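Local coordinates for protein putative transcriptional regulator (Methanosarcina mazei, PDB 3R0A) that probably binds DNA through a winged helix-turn-helix domain and regulates transcription as a dimer, although its target is not established, at residues Cys20-Thr25 and Gln101-Ser106; Lys69-Arg74 and Arg97-Lys102. All blocks are in the same frame, centred on the assembly; numbering follows the deposited sequence.

Contact 1 of 2, residues Cys20-Thr25 and Gln101-Ser106; sequences CALNLT and QKIVQS
Ile103 turns both of its branches toward the end of helix 14-22: CG1 lies beside its own backbone N and anti to the carbonyl carbon (chi1 -65°), which puts CG2 beside the carbonyl carbon, and an extended chi2 of 167° carries CD1 outward. CG2 meets the methyl of Ala21, CB to CG2 3.8 Å, where the two backbones come closest, with the CA atoms of Ala21 and Ile103 6.3 Å apart. The longer branch runs alongside, its CD1 3.5 Å from Ala21 O, and touches CD2 of Leu22 at 4.1 Å, the two side chains crossing at about a right angle. One turn further along helix 93-119, Ser106 OG donates to Ile103 O at 2.9 Å, tilted 21° from the carbonyl plane. With an alanine at Ile103, CG2 and CD1 are gone, which is likely to leave the Ala21 methyl and Leu22 CD2 without their partner and open a gap between the helices. Helix 14-22 ends here in a Schellman motif with Asn23 as its C-prime residue, and Cys20 is disulfide-bonded to Cys9 of the second subunit. Between these two segments the attraction is therefore van der Waals contact of methyl groups, with CD1 of Ile103 also lying against the Ala21 carbonyl oxygen, while a covalent link to the partner chain lies beside it.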
# COMPACT_ATOMS: atom_id res chain seq x y z
N CYS B 20 9.90 -4.66 6.30
CA CYS B 20 9.68 -3.22 6.11
C CYS B 20 8.91 -2.63 7.27
O CYS B 20 9.30 -1.63 7.85
CB CYS B 20 8.89 -2.95 4.82
SG CYS B 20 8.71 -1.21 4.38
N ALA B 21 7.82 -3.28 7.62
CA ALA B 21 6.91 -2.73 8.56
C ALA B 21 7.54 -2.66 9.97
O ALA B 21 7.36 -1.67 10.71
CB ALA B 21 5.64 -3.54 8.54
N LEU B 22 8.32 -3.66 10.31
CA LEU B 22 8.81 -3.83 11.65
C LEU B 22 10.29 -3.45 11.67
O LEU B 22 10.95 -3.55 12.71
CB LEU B 22 8.58 -5.29 12.09
CG LEU B 22 7.13 -5.76 12.28
CD1 LEU B 22 7.09 -7.20 12.72
CD2 LEU B 22 6.42 -4.89 13.31
N ASN B 23 10.79 -3.02 10.52
CA ASN B 23 12.18 -2.59 10.36
C ASN B 23 13.16 -3.64 10.83
O ASN B 23 14.02 -3.36 11.67
CB ASN B 23 12.43 -1.26 11.07
CG ASN B 23 13.74 -0.64 10.65
OD1 ASN B 23 14.17 -0.78 9.48
ND2 ASN B 23 14.41 0.01 11.61
N LEU B 24 13.04 -4.85 10.28
CA LEU B 24 13.83 -6.00 10.67
C LEU B 24 14.95 -6.30 9.68
O LEU B 24 14.73 -6.31 8.47
CB LEU B 24 12.91 -7.25 10.77
CG LEU B 24 11.65 -7.17 11.63
CD1 LEU B 24 10.87 -8.47 11.73
CD2 LEU B 24 11.99 -6.75 13.03
N THR B 25 16.14 -6.60 10.17
CA THR B 25 17.13 -7.27 9.29
C THR B 25 16.75 -8.72 9.06
O THR B 25 15.84 -9.24 9.69
CB THR B 25 18.52 -7.28 9.89
OG1 THR B 25 18.45 -7.98 11.13
CG2 THR B 25 19.00 -5.86 10.13
N GLN B 101 -0.77 -4.36 11.03
CA GLN B 101 -1.86 -3.73 10.28
C GLN B 101 -1.98 -2.26 10.57
O GLN B 101 -2.29 -1.47 9.67
CB GLN B 101 -3.20 -4.42 10.49
CG GLN B 101 -4.28 -3.97 9.46
CD GLN B 101 -3.92 -4.28 8.01
OE1 GLN B 101 -3.14 -5.21 7.71
NE2 GLN B 101 -4.50 -3.50 7.09
N LYS B 102 -1.72 -1.89 11.82
CA LYS B 102 -1.69 -0.49 12.17
C LYS B 102 -0.71 0.20 11.24
O LYS B 102 -1.00 1.25 10.68
CB LYS B 102 -1.29 -0.30 13.64
CG LYS B 102 -2.06 0.83 14.35
CD LYS B 102 -3.38 0.29 14.93
CE LYS B 102 -3.26 0.08 16.47
NZ LYS B 102 -4.21 -1.04 16.88
N ILE B 103 0.44 -0.44 11.06
CA ILE B 103 1.53 0.07 10.23
C ILE B 103 1.21 0.11 8.71
O ILE B 103 1.46 1.13 8.04
CB ILE B 103 2.82 -0.73 10.49
CG1 ILE B 103 3.29 -0.51 11.95
CG2 ILE B 103 3.91 -0.33 9.52
CD1 ILE B 103 4.36 -1.49 12.43
N VAL B 104 0.69 -0.99 8.17
CA VAL B 104 0.15 -1.01 6.81
C VAL B 104 -0.94 0.05 6.64
O VAL B 104 -0.98 0.75 5.66
CB VAL B 104 -0.48 -2.38 6.46
CG1 VAL B 104 -1.24 -2.30 5.12
CG2 VAL B 104 0.58 -3.49 6.40
N GLN B 105 -1.82 0.17 7.62
CA GLN B 105 -2.86 1.17 7.52
C GLN B 105 -2.25 2.57 7.31
O GLN B 105 -2.69 3.33 6.42
CB GLN B 105 -3.78 1.12 8.77
CG GLN B 105 -5.02 2.00 8.70
CD GLN B 105 -5.74 1.82 7.37
OE1 GLN B 105 -5.98 0.69 6.94
NE2 GLN B 105 -6.04 2.95 6.68
N SER B 106 -1.23 2.90 8.12
CA SER B 106 -0.60 4.24 8.05
C SER B 106 0.08 4.48 6.72
O SER B 106 0.13 5.61 6.24
CB SER B 106 0.35 4.52 9.22
OG SER B 106 1.60 3.87 9.05

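Contact 2 of 2, residues Lys69-Arg74 and Arg97-Lys102; sequences KEILQR and RNIIQK
Ile71 and Ile99 supply the apolar side-chain contact, CD1 of Ile71 lying 4.4 Å from CG1 of Ile99, a loose van der Waals approach. The CB of Ile71 does not point at the helix, but its side chain bends back toward it, with chi1 -59° and chi2 -41° bringing CD1 round to Ile99. Ile99 faces the turn directly from helix 93-119. Ile71 is buried and also packs on Leu66 of helix 56-68, Met32 of helix 26-37 and Ile90 of strand 84-90, so Ile99 adds the long helix to an apolar cluster already drawn from three elements.

The second kind of contact is between side chain and backbone: the other branch of Ile99, CG2, comes to 4.3 Å from Lys69 O. That carbonyl belongs to the turn in which helix 56-68 ends, where Glu70 takes positive phi in a Schellman motif and redirects the chain toward strand 72-78.

Backbone hydrogen bonds stay within each partner's own structure. Gln101 N to Arg97 O, 2.9 Å, continues the helix, whereas Ile71 and Gln73 pair with Tyr91 and Lys89 on the hairpin side. Helices 26-37, 45-51 and 56-68 followed by hairpin 72-78/84-90 are consistent with a winged helix-turn-helix fold, the turn before the probable wing resting against helix 93-119.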
# COMPACT_ATOMS: atom_id res chain seq x y z
N LYS B 69 9.52 -3.13 20.20
CA LYS B 69 8.45 -3.05 19.22
C LYS B 69 7.21 -3.82 19.64
O LYS B 69 6.25 -3.90 18.88
CB LYS B 69 8.94 -3.51 17.85
CG LYS B 69 9.86 -2.49 17.21
CD LYS B 69 10.16 -2.79 15.78
CE LYS B 69 11.16 -1.79 15.21
NZ LYS B 69 10.46 -0.54 14.72
N GLU B 70 7.24 -4.37 20.86
CA GLU B 70 6.13 -5.12 21.48
C GLU B 70 5.80 -6.43 20.79
O GLU B 70 4.68 -6.94 20.88
CB GLU B 70 4.86 -4.28 21.64
CG GLU B 70 5.08 -2.78 21.82
CD GLU B 70 5.12 -2.30 23.25
OE1 GLU B 70 5.23 -3.13 24.18
OE2 GLU B 70 5.06 -1.05 23.44
N ILE B 71 6.79 -7.00 20.11
CA ILE B 71 6.63 -8.33 19.51
C ILE B 71 6.92 -9.43 20.57
O ILE B 71 6.48 -10.58 20.42
CB ILE B 71 7.60 -8.55 18.35
CG1 ILE B 71 7.41 -7.51 17.24
CG2 ILE B 71 7.58 -10.04 17.90
CD1 ILE B 71 5.95 -7.13 16.88
N LEU B 72 7.64 -9.06 21.62
CA LEU B 72 8.20 -10.04 22.54
C LEU B 72 7.81 -9.61 23.95
O LEU B 72 7.88 -8.44 24.28
CB LEU B 72 9.71 -10.04 22.40
CG LEU B 72 10.52 -11.28 22.10
CD1 LEU B 72 9.98 -12.22 20.96
CD2 LEU B 72 11.95 -10.85 21.81
N GLN B 73 7.34 -10.57 24.74
CA GLN B 73 7.17 -10.41 26.18
C GLN B 73 8.50 -10.72 26.86
O GLN B 73 9.22 -11.63 26.44
CB GLN B 73 6.09 -11.41 26.66
CG GLN B 73 5.76 -11.35 28.15
CD GLN B 73 4.50 -12.15 28.53
OE1 GLN B 73 3.87 -12.79 27.69
NE2 GLN B 73 4.15 -12.11 29.81
N ARG B 74 8.80 -9.99 27.93
CA ARG B 74 10.05 -10.21 28.66
C ARG B 74 9.83 -10.49 30.15
O ARG B 74 9.22 -9.70 30.85
CB ARG B 74 11.02 -9.01 28.50
CG ARG B 74 12.42 -9.23 29.12
CD ARG B 74 13.27 -7.96 29.11
NE ARG B 74 12.77 -6.97 30.05
CZ ARG B 74 13.14 -5.69 30.06
NH1 ARG B 74 14.04 -5.24 29.18
NH2 ARG B 74 12.62 -4.86 30.95
N ARG B 97 -0.51 -9.20 14.57
CA ARG B 97 -1.30 -8.83 13.42
C ARG B 97 -1.70 -7.37 13.60
O ARG B 97 -1.49 -6.54 12.72
CB ARG B 97 -2.50 -9.79 13.36
CG ARG B 97 -3.70 -9.35 12.52
CD ARG B 97 -5.02 -9.77 13.19
NE ARG B 97 -6.13 -8.89 12.78
CZ ARG B 97 -7.29 -8.75 13.41
NH1 ARG B 97 -7.56 -9.43 14.53
NH2 ARG B 97 -8.20 -7.91 12.92
N ASN B 98 -2.24 -7.02 14.76
CA ASN B 98 -2.69 -5.65 14.95
C ASN B 98 -1.54 -4.65 14.81
O ASN B 98 -1.75 -3.53 14.35
CB ASN B 98 -3.42 -5.47 16.29
CG ASN B 98 -4.65 -6.38 16.44
OD1 ASN B 98 -5.07 -7.11 15.51
ND2 ASN B 98 -5.24 -6.34 17.64
N ILE B 99 -0.32 -5.04 15.20
CA ILE B 99 0.85 -4.14 15.15
C ILE B 99 1.16 -3.86 13.70
O ILE B 99 1.31 -2.72 13.28
CB ILE B 99 2.15 -4.74 15.77
CG1 ILE B 99 1.92 -5.30 17.19
CG2 ILE B 99 3.33 -3.72 15.70
CD1 ILE B 99 1.74 -4.25 18.30
N ILE B 100 1.30 -4.93 12.95
CA ILE B 100 1.59 -4.88 11.53
C ILE B 100 0.51 -4.12 10.72
O ILE B 100 0.84 -3.28 9.87
CB ILE B 100 1.88 -6.32 11.01
CG1 ILE B 100 3.22 -6.81 11.58
CG2 ILE B 100 1.89 -6.38 9.49
CD1 ILE B 100 3.59 -8.22 11.27
N GLN B 101 -0.77 -4.36 11.03
CA GLN B 101 -1.86 -3.73 10.28
C GLN B 101 -1.98 -2.26 10.57
O GLN B 101 -2.29 -1.47 9.67
CB GLN B 101 -3.20 -4.42 10.49
CG GLN B 101 -4.28 -3.97 9.46
CD GLN B 101 -3.92 -4.28 8.01
OE1 GLN B 101 -3.14 -5.21 7.71
NE2 GLN B 101 -4.50 -3.50 7.09
N LYS B 102 -1.72 -1.89 11.82
CA LYS B 102 -1.69 -0.49 12.17
C LYS B 102 -0.71 0.20 11.24
O LYS B 102 -1.00 1.25 10.68
CB LYS B 102 -1.29 -0.30 13.64
CG LYS B 102 -2.06 0.83 14.35
CD LYS B 102 -3.38 0.29 14.93
CE LYS B 102 -3.26 0.08 16.47
NZ LYS B 102 -4.21 -1.04 16.88

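Both contacts use helix 93-119, and both are partly buried, each with one buried residue among its three touching ones: Leu22 in contact 1 and Ile71 in contact 2. Contact 1 joins the helix to the end of helix 14-22; contact 2 joins an earlier turn of it to the entry of the hairpin. Their centres lie 10 Å apart, and Leu22 bridges them, its CD1 3.9 Å from Ile100 CD1 and its CD2 4.1 Å from Ile99 CG2. Leu22 and Ile71 also meet at Met32 of helix 26-37. Both are apolar, but contact 1 is the tighter and adjoins an interchain disulfide, whereas contact 2 sits at a looser turn. The helix also packs against the second subunit near both.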